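Local coordinates for protein complement C1r subcomponent (PDB 6F1D) that serves as a serine protease of the complement C1 complex, where it interacts with C1s and probably activates it, and is represented here by a CUB domain, at residues T41-F46 with D85-S90; E10-I15 with K109-T114; Y68-N73 with S89-D94; R29-I34 with D94-T99. All blocks are in the same frame, centred on the assembly; numbering follows the deposited sequence.

Contact 1: T41-F46 with D85-S90; sequences TLHLKF and DLDTSS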
loop_
_atom_site.group_PDB
_atom_site.type_symbol
_atom_site.label_atom_id
_atom_site.label_comp_id
_atom_site.label_asym_id
_atom_site.label_seq_id
_atom_site.Cartn_x
_atom_site.Cartn_y
_atom_site.Cartn_z
ATOM N N THR A 41 4.060 -15.243 -8.348
ATOM C CA THR A 41 4.101 -13.809 -8.581
ATOM C C THR A 41 2.901 -13.154 -7.914
ATOM O O THR A 41 1.818 -13.737 -7.836
ATOM C CB THR A 41 4.138 -13.489 -10.082
ATOM O OG1 THR A 41 3.916 -12.096 -10.290
ATOM C CG2 THR A 41 3.089 -14.252 -10.821
ATOM N N LEU A 42 3.101 -11.937 -7.428
ATOM C CA LEU A 42 2.109 -11.249 -6.612
ATOM C C LEU A 42 1.289 -10.311 -7.473
ATOM O O LEU A 42 1.838 -9.604 -8.334
ATOM C CB LEU A 42 2.763 -10.461 -5.485
ATOM C CG LEU A 42 3.275 -11.407 -4.427
ATOM C CD1 LEU A 42 4.386 -10.698 -3.677
ATOM C CD2 LEU A 42 2.068 -11.738 -3.505
ATOM N N HIS A 43 -0.030 -10.380 -7.290
ATOM C CA HIS A 43 -0.998 -9.463 -7.876
ATOM C C HIS A 43 -1.658 -8.661 -6.760
ATOM O O HIS A 43 -2.079 -9.234 -5.738
ATOM C CB HIS A 43 -2.072 -10.229 -8.650
ATOM C CG HIS A 43 -1.570 -10.908 -9.881
ATOM N ND1 HIS A 43 -1.983 -10.552 -11.144
ATOM C CD2 HIS A 43 -0.731 -11.956 -10.039
ATOM C CE1 HIS A 43 -1.407 -11.344 -12.035
ATOM N NE2 HIS A 43 -0.635 -12.201 -11.388
ATOM N N LEU A 44 -1.766 -7.347 -6.948
ATOM C CA LEU A 44 -2.355 -6.460 -5.932
ATOM C C LEU A 44 -3.607 -5.810 -6.497
ATOM O O LEU A 44 -3.626 -5.364 -7.663
ATOM C CB LEU A 44 -1.377 -5.344 -5.529
ATOM C CG LEU A 44 0.061 -5.704 -5.167
ATOM C CD1 LEU A 44 0.769 -4.409 -4.795
ATOM C CD2 LEU A 44 0.048 -6.645 -3.995
ATOM N N LYS A 45 -4.649 -5.767 -5.676
ATOM C CA LYS A 45 -5.906 -5.170 -6.062
ATOM C C LYS A 45 -6.408 -4.273 -4.938
ATOM O O LYS A 45 -6.753 -4.768 -3.869
ATOM C CB LYS A 45 -6.934 -6.263 -6.316
ATOM C CG LYS A 45 -8.257 -5.672 -6.512
ATOM C CD LYS A 45 -9.356 -6.640 -6.159
ATOM C CE LYS A 45 -10.555 -6.223 -6.900
ATOM N NZ LYS A 45 -10.429 -6.350 -8.381
ATOM N N PHE A 46 -6.538 -2.988 -5.198
ATOM C CA PHE A 46 -7.059 -2.117 -4.160
ATOM C C PHE A 46 -8.568 -2.138 -4.137
ATOM O O PHE A 46 -9.213 -2.137 -5.184
ATOM C CB PHE A 46 -6.563 -0.703 -4.392
ATOM C CG PHE A 46 -5.131 -0.523 -3.974
ATOM C CD1 PHE A 46 -4.838 -0.131 -2.683
ATOM C CD2 PHE A 46 -4.097 -0.811 -4.840
ATOM C CE1 PHE A 46 -3.495 0.011 -2.261
ATOM C CE2 PHE A 46 -2.764 -0.671 -4.442
ATOM C CZ PHE A 46 -2.468 -0.246 -3.156
ATOM N N ASP A 85 -5.118 -2.260 -10.829
ATOM C CA ASP A 85 -4.599 -3.532 -10.344
ATOM C C ASP A 85 -3.154 -3.729 -10.795
ATOM O O ASP A 85 -2.803 -3.420 -11.934
ATOM C CB ASP A 85 -5.483 -4.660 -10.867
ATOM C CG ASP A 85 -6.884 -4.605 -10.295
ATOM O OD1 ASP A 85 -7.185 -3.698 -9.476
ATOM O OD2 ASP A 85 -7.698 -5.481 -10.665
ATOM N N LEU A 86 -2.313 -4.263 -9.909
ATOM C CA LEU A 86 -0.882 -4.389 -10.171
ATOM C C LEU A 86 -0.484 -5.851 -10.272
ATOM O O LEU A 86 -0.628 -6.611 -9.311
ATOM C CB LEU A 86 -0.070 -3.704 -9.081
ATOM C CG LEU A 86 -0.279 -2.205 -9.124
ATOM C CD1 LEU A 86 0.308 -1.554 -7.873
ATOM C CD2 LEU A 86 0.362 -1.689 -10.400
ATOM N N ASP A 87 0.027 -6.234 -11.426
ATOM C CA ASP A 87 0.716 -7.498 -11.605
ATOM C C ASP A 87 2.214 -7.225 -11.472
ATOM O O ASP A 87 2.831 -6.690 -12.393
ATOM C CB ASP A 87 0.380 -8.094 -12.969
ATOM C CG ASP A 87 1.269 -9.289 -13.320
ATOM O OD1 ASP A 87 2.096 -9.728 -12.472
ATOM O OD2 ASP A 87 1.117 -9.809 -14.443
ATOM N N THR A 88 2.801 -7.635 -10.357
ATOM C CA THR A 88 4.142 -7.192 -10.005
ATOM C C THR A 88 5.266 -8.017 -10.610
ATOM O O THR A 88 6.420 -7.615 -10.477
ATOM C CB THR A 88 4.329 -7.216 -8.496
ATOM O OG1 THR A 88 4.351 -8.583 -8.067
ATOM C CG2 THR A 88 3.227 -6.421 -7.784
ATOM N N SER A 89 4.973 -9.172 -11.219
ATOM C CA SER A 89 5.991 -10.117 -11.683
ATOM C C SER A 89 7.067 -10.405 -10.633
ATOM O O SER A 89 8.216 -10.678 -10.964
ATOM C CB SER A 89 6.638 -9.629 -12.980
ATOM O OG SER A 89 5.681 -9.663 -14.023
ATOM N N SER A 90 6.690 -10.411 -9.365
ATOM C CA SER A 90 7.664 -10.512 -8.291
ATOM C C SER A 90 7.100 -11.351 -7.157
ATOM O O SER A 90 5.901 -11.331 -6.907
ATOM C CB SER A 90 8.006 -9.117 -7.749
ATOM O OG SER A 90 8.998 -9.212 -6.747
HETATM O O HOH W 1 -6.325 -1.905 -7.846
#
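T41 brings its hydroxyl up to S89, with T41 OG1 3.2 Å from S89 CA. The next residue, L42, is held through its backbone. L42 N donates to S90 O, and L42 O accepts two bonds from one residue, from T88 OG1 at 2.7 Å and from T88 N at 3.0 Å. A chi1 of 69° sets T88 OG1 between its own backbone N and carbonyl carbon, close to the N-H that shares this acceptor. An alanine at T88 would probably leave L42 O with only one of these two donors and open a gap beside L44, which T88 CG2 now touches. The H43 ring stacks on the carboxylate of D87, their planes 18° apart, with H43 CE1 3.6 Å from D87 CG. E115 takes the H43 NE2 bond, while D87 OD1 accepts S89 N in an Asx turn. L44 and L86 exchange two backbone bonds and meet at their CB atoms, 4.1 Å apart. K45 runs beside D85, and their salt bridge is long (NZ to OD2 3.7 Å). A water links F46 N to D85 OD1. The arrangement is an antiparallel edge pairing, with the short strand 86-87 bordering one sheet of the CUB beta-sandwich.

Contact 2: E10-I15 with K109-T114; sequences EASGYI and KLRYTT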
loop_
_atom_site.group_PDB
_atom_site.type_symbol
_atom_site.label_atom_id
_atom_site.label_comp_id
_atom_site.label_asym_id
_atom_site.label_seq_id
_atom_site.Cartn_x
_atom_site.Cartn_y
_atom_site.Cartn_z
ATOM N N GLU A 10 1.470 -15.541 3.475
ATOM C CA GLU A 10 0.481 -16.494 2.979
ATOM C C GLU A 10 0.239 -16.281 1.472
ATOM O O GLU A 10 0.646 -15.281 0.893
ATOM C CB GLU A 10 -0.813 -16.367 3.781
ATOM C CG GLU A 10 -0.796 -17.185 5.066
ATOM C CD GLU A 10 -1.454 -16.471 6.237
ATOM O OE1 GLU A 10 -0.840 -16.433 7.326
ATOM O OE2 GLU A 10 -2.586 -15.954 6.078
ATOM N N ALA A 11 -0.430 -17.242 0.833
ATOM C CA ALA A 11 -0.687 -17.179 -0.607
ATOM C C ALA A 11 -1.624 -16.044 -1.002
ATOM O O ALA A 11 -1.619 -15.626 -2.160
ATOM C CB ALA A 11 -1.288 -18.493 -1.110
ATOM N N SER A 12 -2.453 -15.566 -0.091
ATOM C CA SER A 12 -3.232 -14.380 -0.381
ATOM C C SER A 12 -3.514 -13.665 0.929
ATOM O O SER A 12 -3.399 -14.252 2.008
ATOM C CB SER A 12 -4.533 -14.736 -1.089
ATOM O OG SER A 12 -5.288 -15.631 -0.282
ATOM N N GLY A 13 -3.928 -12.409 0.837
ATOM C CA GLY A 13 -4.340 -11.763 2.070
ATOM C C GLY A 13 -4.719 -10.318 1.853
ATOM O O GLY A 13 -4.587 -9.772 0.760
ATOM N N TYR A 14 -5.169 -9.693 2.925
ATOM C CA TYR A 14 -5.553 -8.293 2.895
ATOM C C TYR A 14 -4.528 -7.480 3.678
ATOM O O TYR A 14 -4.006 -7.921 4.715
ATOM C CB TYR A 14 -6.935 -8.063 3.504
ATOM C CG TYR A 14 -8.126 -8.586 2.735
ATOM C CD1 TYR A 14 -8.750 -9.770 3.121
ATOM C CD2 TYR A 14 -8.646 -7.888 1.643
ATOM C CE1 TYR A 14 -9.848 -10.251 2.450
ATOM C CE2 TYR A 14 -9.756 -8.371 0.960
ATOM C CZ TYR A 14 -10.326 -9.548 1.364
ATOM O OH TYR A 14 -11.418 -10.015 0.701
ATOM N N ILE A 15 -4.260 -6.280 3.190
ATOM C CA ILE A 15 -3.365 -5.351 3.864
ATOM C C ILE A 15 -4.065 -4.005 3.845
ATOM O O ILE A 15 -4.586 -3.614 2.800
ATOM C CB ILE A 15 -2.011 -5.255 3.122
ATOM C CG1 ILE A 15 -1.472 -6.665 2.826
ATOM C CG2 ILE A 15 -1.054 -4.347 3.903
ATOM C CD1 ILE A 15 -0.095 -6.675 2.182
ATOM N N LYS A 109 -6.906 -0.086 1.328
ATOM C CA LYS A 109 -6.923 -1.504 1.635
ATOM C C LYS A 109 -6.744 -2.231 0.309
ATOM O O LYS A 109 -7.352 -1.835 -0.694
ATOM C CB LYS A 109 -8.260 -1.903 2.279
ATOM C CG LYS A 109 -8.443 -3.394 2.527
ATOM C CD LYS A 109 -9.599 -3.601 3.502
ATOM C CE LYS A 109 -9.953 -5.065 3.661
ATOM N NZ LYS A 109 -11.145 -5.228 4.559
ATOM N N LEU A 110 -5.958 -3.305 0.319
ATOM C CA LEU A 110 -5.720 -4.100 -0.883
ATOM C C LEU A 110 -5.839 -5.564 -0.515
ATOM O O LEU A 110 -5.713 -5.946 0.654
ATOM C CB LEU A 110 -4.331 -3.831 -1.490
ATOM C CG LEU A 110 -3.116 -4.225 -0.680
ATOM C CD1 LEU A 110 -2.775 -5.704 -0.894
ATOM C CD2 LEU A 110 -1.888 -3.363 -1.145
ATOM N N ARG A 111 -6.120 -6.377 -1.526
ATOM C CA ARG A 111 -5.980 -7.826 -1.450
ATOM C C ARG A 111 -4.868 -8.238 -2.402
ATOM O O ARG A 111 -4.863 -7.837 -3.577
ATOM C CB ARG A 111 -7.266 -8.545 -1.836
ATOM C CG ARG A 111 -7.125 -10.086 -1.891
ATOM C CD ARG A 111 -8.447 -10.816 -1.644
ATOM N NE ARG A 111 -8.215 -12.240 -1.378
ATOM C CZ ARG A 111 -8.383 -13.199 -2.275
ATOM N NH1 ARG A 111 -8.819 -12.913 -3.506
ATOM N NH2 ARG A 111 -8.137 -14.452 -1.929
ATOM N N TYR A 112 -3.933 -9.040 -1.908
ATOM C CA TYR A 112 -2.931 -9.629 -2.789
ATOM C C TYR A 112 -3.255 -11.102 -2.991
ATOM O O TYR A 112 -3.794 -11.770 -2.092
ATOM C CB TYR A 112 -1.521 -9.428 -2.230
ATOM C CG TYR A 112 -1.138 -10.320 -1.076
ATOM C CD1 TYR A 112 -0.585 -11.573 -1.305
ATOM C CD2 TYR A 112 -1.283 -9.890 0.243
ATOM C CE1 TYR A 112 -0.235 -12.406 -0.234
ATOM C CE2 TYR A 112 -0.934 -10.706 1.306
ATOM C CZ TYR A 112 -0.414 -11.962 1.057
ATOM O OH TYR A 112 -0.046 -12.780 2.102
ATOM N N THR A 113 -2.967 -11.591 -4.192
ATOM C CA THR A 113 -3.103 -12.998 -4.506
ATOM C C THR A 113 -1.827 -13.412 -5.207
ATOM O O THR A 113 -1.062 -12.557 -5.663
ATOM C CB THR A 113 -4.306 -13.263 -5.405
ATOM O OG1 THR A 113 -4.299 -12.303 -6.496
ATOM C CG2 THR A 113 -5.650 -13.152 -4.597
ATOM N N THR A 114 -1.638 -14.712 -5.381
ATOM C CA THR A 114 -0.440 -15.204 -6.038
ATOM C C THR A 114 -0.824 -16.019 -7.262
ATOM O O THR A 114 -1.838 -16.729 -7.284
ATOM C CB THR A 114 0.438 -16.045 -5.092
ATOM O OG1 THR A 114 -0.371 -17.012 -4.420
ATOM C CG2 THR A 114 1.077 -15.163 -4.022
HETATM O O HOH W 2 -7.409 -13.316 1.192
#
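Y112 lays its ring against the backbone of G13, with G13 N 3.4 Å above the centre of the ring and S12 C over the rim of the same face. The setting is the antiparallel pairing of strand 13-16 with strand 109-116 at one border of a CUB-domain sheet. G13 has no CB, and one placed there would come very close to Y112 CE2. Y112 CG takes the crowded position between its backbone N and carbonyl carbon (chi1 76°), and the ring comes over the glycine. E10 O lies at the ring edge, in its plane. Y112 OH donates to it at 2.9 Å, coming from above the carbonyl plane of E10. I15 packs on the same side of the sheet. It lies side by side with L110 and crosses Y112 at about a right angle, with I15 CD1 3.9 Å from Y112 CD2. Y8 and I34 also pack there, against both I15 and Y112. The opposite side carries Y14, K109 and R111. K109 NZ stands over the Y14 ring in a cation-pi contact, 5.0 Å from the centroid. R111 CD makes an off-centre CH-pi contact with that ring, 4.2 Å from the centroid. G13 and Y112 exchange two backbone bonds, and I15 and L110 do the same. Beyond them, T114 OG1 donates to A11 O at 2.9 Å, in the carbonyl plane and on a lone pair.

Contact 3: Y68-N73 with S89-D94; sequences YANGKN and SSNAVD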
loop_
_atom_site.group_PDB
_atom_site.type_symbol
_atom_site.label_atom_id
_atom_site.label_comp_id
_atom_site.label_asym_id
_atom_site.label_seq_id
_atom_site.Cartn_x
_atom_site.Cartn_y
_atom_site.Cartn_z
ATOM N N TYR A 68 6.973 -1.096 -4.060
ATOM C CA TYR A 68 8.244 -1.595 -4.574
ATOM C C TYR A 68 8.069 -3.064 -4.904
ATOM O O TYR A 68 7.438 -3.809 -4.144
ATOM C CB TYR A 68 9.370 -1.462 -3.571
ATOM C CG TYR A 68 9.691 -0.026 -3.286
ATOM C CD1 TYR A 68 8.930 0.691 -2.357
ATOM C CD2 TYR A 68 10.685 0.623 -3.960
ATOM C CE1 TYR A 68 9.219 2.062 -2.095
ATOM C CE2 TYR A 68 10.997 1.998 -3.699
ATOM C CZ TYR A 68 10.231 2.686 -2.768
ATOM O OH TYR A 68 10.468 4.005 -2.495
ATOM N N ALA A 69 8.595 -3.475 -6.036
ATOM C CA ALA A 69 8.566 -4.877 -6.435
ATOM C C ALA A 69 10.009 -5.298 -6.570
ATOM O O ALA A 69 10.725 -4.798 -7.441
ATOM C CB ALA A 69 7.804 -5.090 -7.736
ATOM N N ASN A 70 10.416 -6.214 -5.702
ATOM C CA ASN A 70 11.809 -6.626 -5.557
ATOM C C ASN A 70 12.750 -5.425 -5.598
ATOM O O ASN A 70 13.751 -5.399 -6.302
ATOM C CB ASN A 70 12.173 -7.656 -6.606
ATOM C CG ASN A 70 12.891 -8.840 -5.998
ATOM O OD1 ASN A 70 13.688 -8.673 -5.062
ATOM N ND2 ASN A 70 12.591 -10.045 -6.489
ATOM N N GLY A 71 12.396 -4.400 -4.845
ATOM C CA GLY A 71 13.269 -3.266 -4.703
ATOM C C GLY A 71 13.113 -2.171 -5.744
ATOM O O GLY A 71 13.701 -1.098 -5.570
ATOM N N LYS A 72 12.343 -2.390 -6.810
ATOM C CA LYS A 72 12.176 -1.390 -7.856
ATOM C C LYS A 72 10.878 -0.629 -7.601
ATOM O O LYS A 72 9.843 -1.247 -7.347
ATOM C CB LYS A 72 12.140 -2.061 -9.225
ATOM C CG LYS A 72 11.719 -1.159 -10.354
ATOM C CD LYS A 72 10.857 -1.942 -11.352
ATOM C CE LYS A 72 10.815 -1.261 -12.704
ATOM N NZ LYS A 72 9.828 -0.147 -12.694
ATOM N N ASN A 73 10.933 0.707 -7.651
ATOM C CA ASN A 73 9.749 1.521 -7.375
ATOM C C ASN A 73 8.755 1.372 -8.527
ATOM O O ASN A 73 9.065 1.717 -9.669
ATOM C CB ASN A 73 10.160 2.982 -7.204
ATOM C CG ASN A 73 9.009 3.879 -6.780
ATOM O OD1 ASN A 73 7.899 3.762 -7.286
ATOM N ND2 ASN A 73 9.277 4.783 -5.841
ATOM N N SER A 89 4.973 -9.172 -11.219
ATOM C CA SER A 89 5.991 -10.117 -11.683
ATOM C C SER A 89 7.067 -10.405 -10.633
ATOM O O SER A 89 8.216 -10.678 -10.964
ATOM C CB SER A 89 6.638 -9.629 -12.980
ATOM O OG SER A 89 5.681 -9.663 -14.023
ATOM N N SER A 90 6.690 -10.411 -9.365
ATOM C CA SER A 90 7.664 -10.512 -8.291
ATOM C C SER A 90 7.100 -11.351 -7.157
ATOM O O SER A 90 5.901 -11.331 -6.907
ATOM C CB SER A 90 8.006 -9.117 -7.749
ATOM O OG SER A 90 8.998 -9.212 -6.747
ATOM N N ASN A 91 7.974 -12.048 -6.435
ATOM C CA ASN A 91 7.577 -12.696 -5.192
ATOM C C ASN A 91 7.880 -11.864 -3.949
ATOM O O ASN A 91 7.711 -12.368 -2.839
ATOM C CB ASN A 91 8.260 -14.064 -5.069
ATOM C CG ASN A 91 9.751 -13.941 -4.874
ATOM O OD1 ASN A 91 10.379 -13.062 -5.443
ATOM N ND2 ASN A 91 10.324 -14.813 -4.055
ATOM N N ALA A 92 8.329 -10.613 -4.102
ATOM C CA ALA A 92 8.740 -9.766 -2.972
ATOM C C ALA A 92 8.232 -8.364 -3.243
ATOM O O ALA A 92 8.702 -7.708 -4.177
ATOM C CB ALA A 92 10.260 -9.747 -2.816
ATOM N N VAL A 93 7.269 -7.914 -2.453
ATOM C CA VAL A 93 6.708 -6.570 -2.592
ATOM C C VAL A 93 6.882 -5.835 -1.268
ATOM O O VAL A 93 6.818 -6.452 -0.198
ATOM C CB VAL A 93 5.232 -6.666 -3.020
ATOM C CG1 VAL A 93 4.488 -5.348 -2.851
ATOM C CG2 VAL A 93 5.203 -7.151 -4.501
ATOM N N ASP A 94 7.161 -4.533 -1.328
ATOM C CA ASP A 94 7.105 -3.726 -0.114
ATOM C C ASP A 94 6.207 -2.528 -0.380
ATOM O O ASP A 94 6.256 -1.944 -1.465
ATOM C CB ASP A 94 8.480 -3.260 0.318
ATOM C CG ASP A 94 9.406 -4.438 0.707
ATOM O OD1 ASP A 94 9.621 -4.669 1.937
ATOM O OD2 ASP A 94 9.923 -5.123 -0.221
HETATM O O HOH W 3 10.813 -11.577 -8.136
HETATM O O HOH W 4 10.644 -4.941 -2.581
#
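Y68 turns the edge of its ring to D94 O, which lies in the ring plane, 3.9 Å from Y68 CD1. Y68 OH bonds to Q66. Two amides, of N70 and N91, cross obliquely with their planes 55° apart. They meet through a water that accepts from N70 ND2 and donates to N91 OD1 and S90 OG. V36 O holds the other end of the N91 amide. A92 O is gripped twice, by N70 N at 2.7 Å and by S90 OG at 3.0 Å. The hydroxyl approaches from above the carbonyl plane, and S90 OG stands anti to its backbone N (chi1 -177°). An alanine at S90 would probably leave A92 O with N70 N as its one remaining donor here and the water with one partner fewer. S90 CB also touches A69 CB, at 4.0 Å. Y68 and D94 exchange two backbone bonds. A second water joins G71 N to D94 OD2, and the D94 carboxylate is held further by S33 and R35. A69 to K72 form the type I' turn of the beta hairpin made by strands 64-69 and 72-77. The contact sets the start of strand 92-98 between strand 64-69 and strand 29-35.

Contact 4: R29-I34 with D94-T99; sequences RCNYSI and DLLFFT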
loop_
_atom_site.group_PDB
_atom_site.type_symbol
_atom_site.label_atom_id
_atom_site.label_comp_id
_atom_site.label_asym_id
_atom_site.label_seq_id
_atom_site.Cartn_x
_atom_site.Cartn_y
_atom_site.Cartn_z
ATOM N N ARG A 29 5.470 6.211 9.441
ATOM C CA ARG A 29 6.329 5.616 8.417
ATOM C C ARG A 29 6.141 4.110 8.542
ATOM O O ARG A 29 6.833 3.459 9.327
ATOM C CB ARG A 29 7.805 6.041 8.593
ATOM C CG ARG A 29 7.977 7.410 9.255
ATOM C CD ARG A 29 9.335 8.072 8.944
ATOM N NE ARG A 29 9.806 8.916 10.047
ATOM C CZ ARG A 29 9.235 10.060 10.442
ATOM N NH1 ARG A 29 8.146 10.528 9.831
ATOM N NH2 ARG A 29 9.751 10.739 11.463
ATOM N N CYS A 30 5.185 3.575 7.795
ATOM C CA CYS A 30 4.784 2.176 7.860
ATOM C C CYS A 30 5.443 1.388 6.735
ATOM O O CYS A 30 5.494 1.851 5.595
ATOM C CB CYS A 30 3.259 2.053 7.734
ATOM S SG CYS A 30 2.392 2.984 8.951
ATOM N N ASN A 31 5.938 0.192 7.055
ATOM C CA ASN A 31 6.490 -0.711 6.050
ATOM C C ASN A 31 5.733 -2.029 6.106
ATOM O O ASN A 31 5.739 -2.712 7.140
ATOM C CB ASN A 31 7.991 -0.946 6.304
ATOM C CG ASN A 31 8.597 -1.966 5.338
ATOM O OD1 ASN A 31 8.239 -2.027 4.147
ATOM N ND2 ASN A 31 9.525 -2.776 5.853
ATOM N N TYR A 32 5.132 -2.408 4.987
ATOM C CA TYR A 32 4.442 -3.677 4.831
ATOM C C TYR A 32 5.202 -4.505 3.807
ATOM O O TYR A 32 5.432 -4.037 2.697
ATOM C CB TYR A 32 3.018 -3.462 4.319
ATOM C CG TYR A 32 2.198 -2.475 5.118
ATOM C CD1 TYR A 32 1.279 -2.922 6.050
ATOM C CD2 TYR A 32 2.312 -1.093 4.902
ATOM C CE1 TYR A 32 0.506 -2.024 6.798
ATOM C CE2 TYR A 32 1.531 -0.184 5.634
ATOM C CZ TYR A 32 0.638 -0.665 6.568
ATOM O OH TYR A 32 -0.124 0.213 7.303
ATOM N N SER A 33 5.594 -5.714 4.163
ATOM C CA SER A 33 6.324 -6.564 3.227
ATOM C C SER A 33 5.500 -7.794 2.900
ATOM O O SER A 33 4.911 -8.411 3.801
ATOM C CB SER A 33 7.690 -7.001 3.815
ATOM O OG SER A 33 8.482 -5.863 4.144
ATOM N N ILE A 34 5.516 -8.195 1.633
ATOM C CA ILE A 34 4.950 -9.468 1.189
ATOM C C ILE A 34 6.084 -10.316 0.645
ATOM O O ILE A 34 6.856 -9.853 -0.207
ATOM C CB ILE A 34 3.894 -9.269 0.093
ATOM C CG1 ILE A 34 2.922 -8.178 0.513
ATOM C CG2 ILE A 34 3.194 -10.627 -0.202
ATOM C CD1 ILE A 34 1.891 -7.874 -0.616
ATOM N N ASP A 94 7.161 -4.533 -1.328
ATOM C CA ASP A 94 7.105 -3.726 -0.114
ATOM C C ASP A 94 6.207 -2.528 -0.380
ATOM O O ASP A 94 6.256 -1.944 -1.465
ATOM C CB ASP A 94 8.480 -3.260 0.318
ATOM C CG ASP A 94 9.406 -4.438 0.707
ATOM O OD1 ASP A 94 9.621 -4.669 1.937
ATOM O OD2 ASP A 94 9.923 -5.123 -0.221
ATOM N N LEU A 95 5.356 -2.196 0.584
ATOM C CA LEU A 95 4.592 -0.948 0.580
ATOM C C LEU A 95 5.094 -0.073 1.713
ATOM O O LEU A 95 5.251 -0.546 2.839
ATOM C CB LEU A 95 3.107 -1.189 0.756
ATOM C CG LEU A 95 2.527 -2.024 -0.381
ATOM C CD1 LEU A 95 2.538 -3.449 0.096
ATOM C CD2 LEU A 95 1.115 -1.550 -0.684
ATOM N N LEU A 96 5.363 1.181 1.401
ATOM C CA LEU A 96 5.803 2.170 2.367
ATOM C C LEU A 96 4.682 3.198 2.400
ATOM O O LEU A 96 4.307 3.725 1.358
ATOM C CB LEU A 96 7.105 2.831 1.929
ATOM C CG LEU A 96 8.354 1.978 1.801
ATOM C CD1 LEU A 96 9.551 2.922 1.674
ATOM C CD2 LEU A 96 8.460 1.058 3.018
ATOM N N PHE A 97 4.114 3.442 3.566
ATOM C CA PHE A 97 3.080 4.465 3.718
ATOM C C PHE A 97 3.606 5.543 4.663
ATOM O O PHE A 97 3.866 5.260 5.839
ATOM C CB PHE A 97 1.812 3.797 4.273
ATOM C CG PHE A 97 0.606 4.687 4.355
ATOM C CD1 PHE A 97 -0.219 4.597 5.455
ATOM C CD2 PHE A 97 0.270 5.553 3.326
ATOM C CE1 PHE A 97 -1.377 5.408 5.560
ATOM C CE2 PHE A 97 -0.891 6.356 3.422
ATOM C CZ PHE A 97 -1.700 6.260 4.526
ATOM N N PHE A 98 3.729 6.773 4.165
ATOM C CA PHE A 98 4.196 7.912 4.949
ATOM C C PHE A 98 3.048 8.891 5.124
ATOM O O PHE A 98 2.364 9.209 4.150
ATOM C CB PHE A 98 5.312 8.663 4.232
ATOM C CG PHE A 98 6.539 7.837 3.939
ATOM C CD1 PHE A 98 7.540 7.709 4.887
ATOM C CD2 PHE A 98 6.716 7.242 2.689
ATOM C CE1 PHE A 98 8.691 6.976 4.624
ATOM C CE2 PHE A 98 7.879 6.501 2.407
ATOM C CZ PHE A 98 8.860 6.373 3.380
ATOM N N THR A 99 2.849 9.393 6.331
ATOM C CA THR A 99 1.795 10.378 6.512
ATOM C C THR A 99 2.341 11.541 7.305
ATOM O O THR A 99 3.246 11.389 8.143
ATOM C CB THR A 99 0.559 9.808 7.227
ATOM O OG1 THR A 99 0.912 9.450 8.575
ATOM C CG2 THR A 99 0.080 8.535 6.537
HETATM O O HOH W 5 6.096 10.498 8.324
HETATM O O HOH W 6 11.254 -4.360 3.835
#
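C30 and F97 exchange two backbone hydrogen bonds, as do Y32 and L95. The bonds from C30 N to F97 O and from Y32 N to L95 O are almost straight, at 177° and 176°. The side chains of these four residues point to the buried face. There C30 CB meets F97 CB at 4.1 Å. The Y32 ring presents its edge, with L95 O in its plane 3.6 Å from Y32 CD2. On the other face S33 OG donates to D94 OD1 at 2.8 Å, from above the carboxylate plane. A water ties N31 ND2 to D94 OD1 as well. N31 OD1 lies 3.3 Å from L96 CD2. R29 CB touches F98 CD1 at 4.1 Å. Within the second segment, T99 CG2 lies over one face of the F97 ring, toward its rim. T99 OG1 bonds to L28 N and P25 O. Farther out, C30 forms the disulfide with C3. W108 packs edge-to-face with both F97 and Y32, and Y24 does so with F97. The F97 side chain lies about 6 Å from the bound sodium ion and about 8 Å from the calcium ion. Strand 92-98 is the middle strand of its sheet in the CUB beta-sandwich, with strand 29-35 on one flank, next to strand 6-8, and strand 64-69 on the other.

How the contacts relate
Contact 2 closes the longest loop, bringing 10-15 near the N terminus to 109-114 near the C terminus. The other three contacts all lie within it. Contact 4 comes next, joining 29-34 to 94-99. Inside that span, contact 1 starts at 41-46 and contact 3 at 68-73. Their spans overlap, because both end on the same stretch and share S89 and S90. Contacts 1 and 2 build the four-stranded sheet, where strands 40-46 and 109-116 are neighbours. Contacts 3 and 4 build the other sheet through strand 92-98 and share D94. L42, I34, I15, Y112, L95 and L110 pack between the sheets and join the two halves of the sandwich.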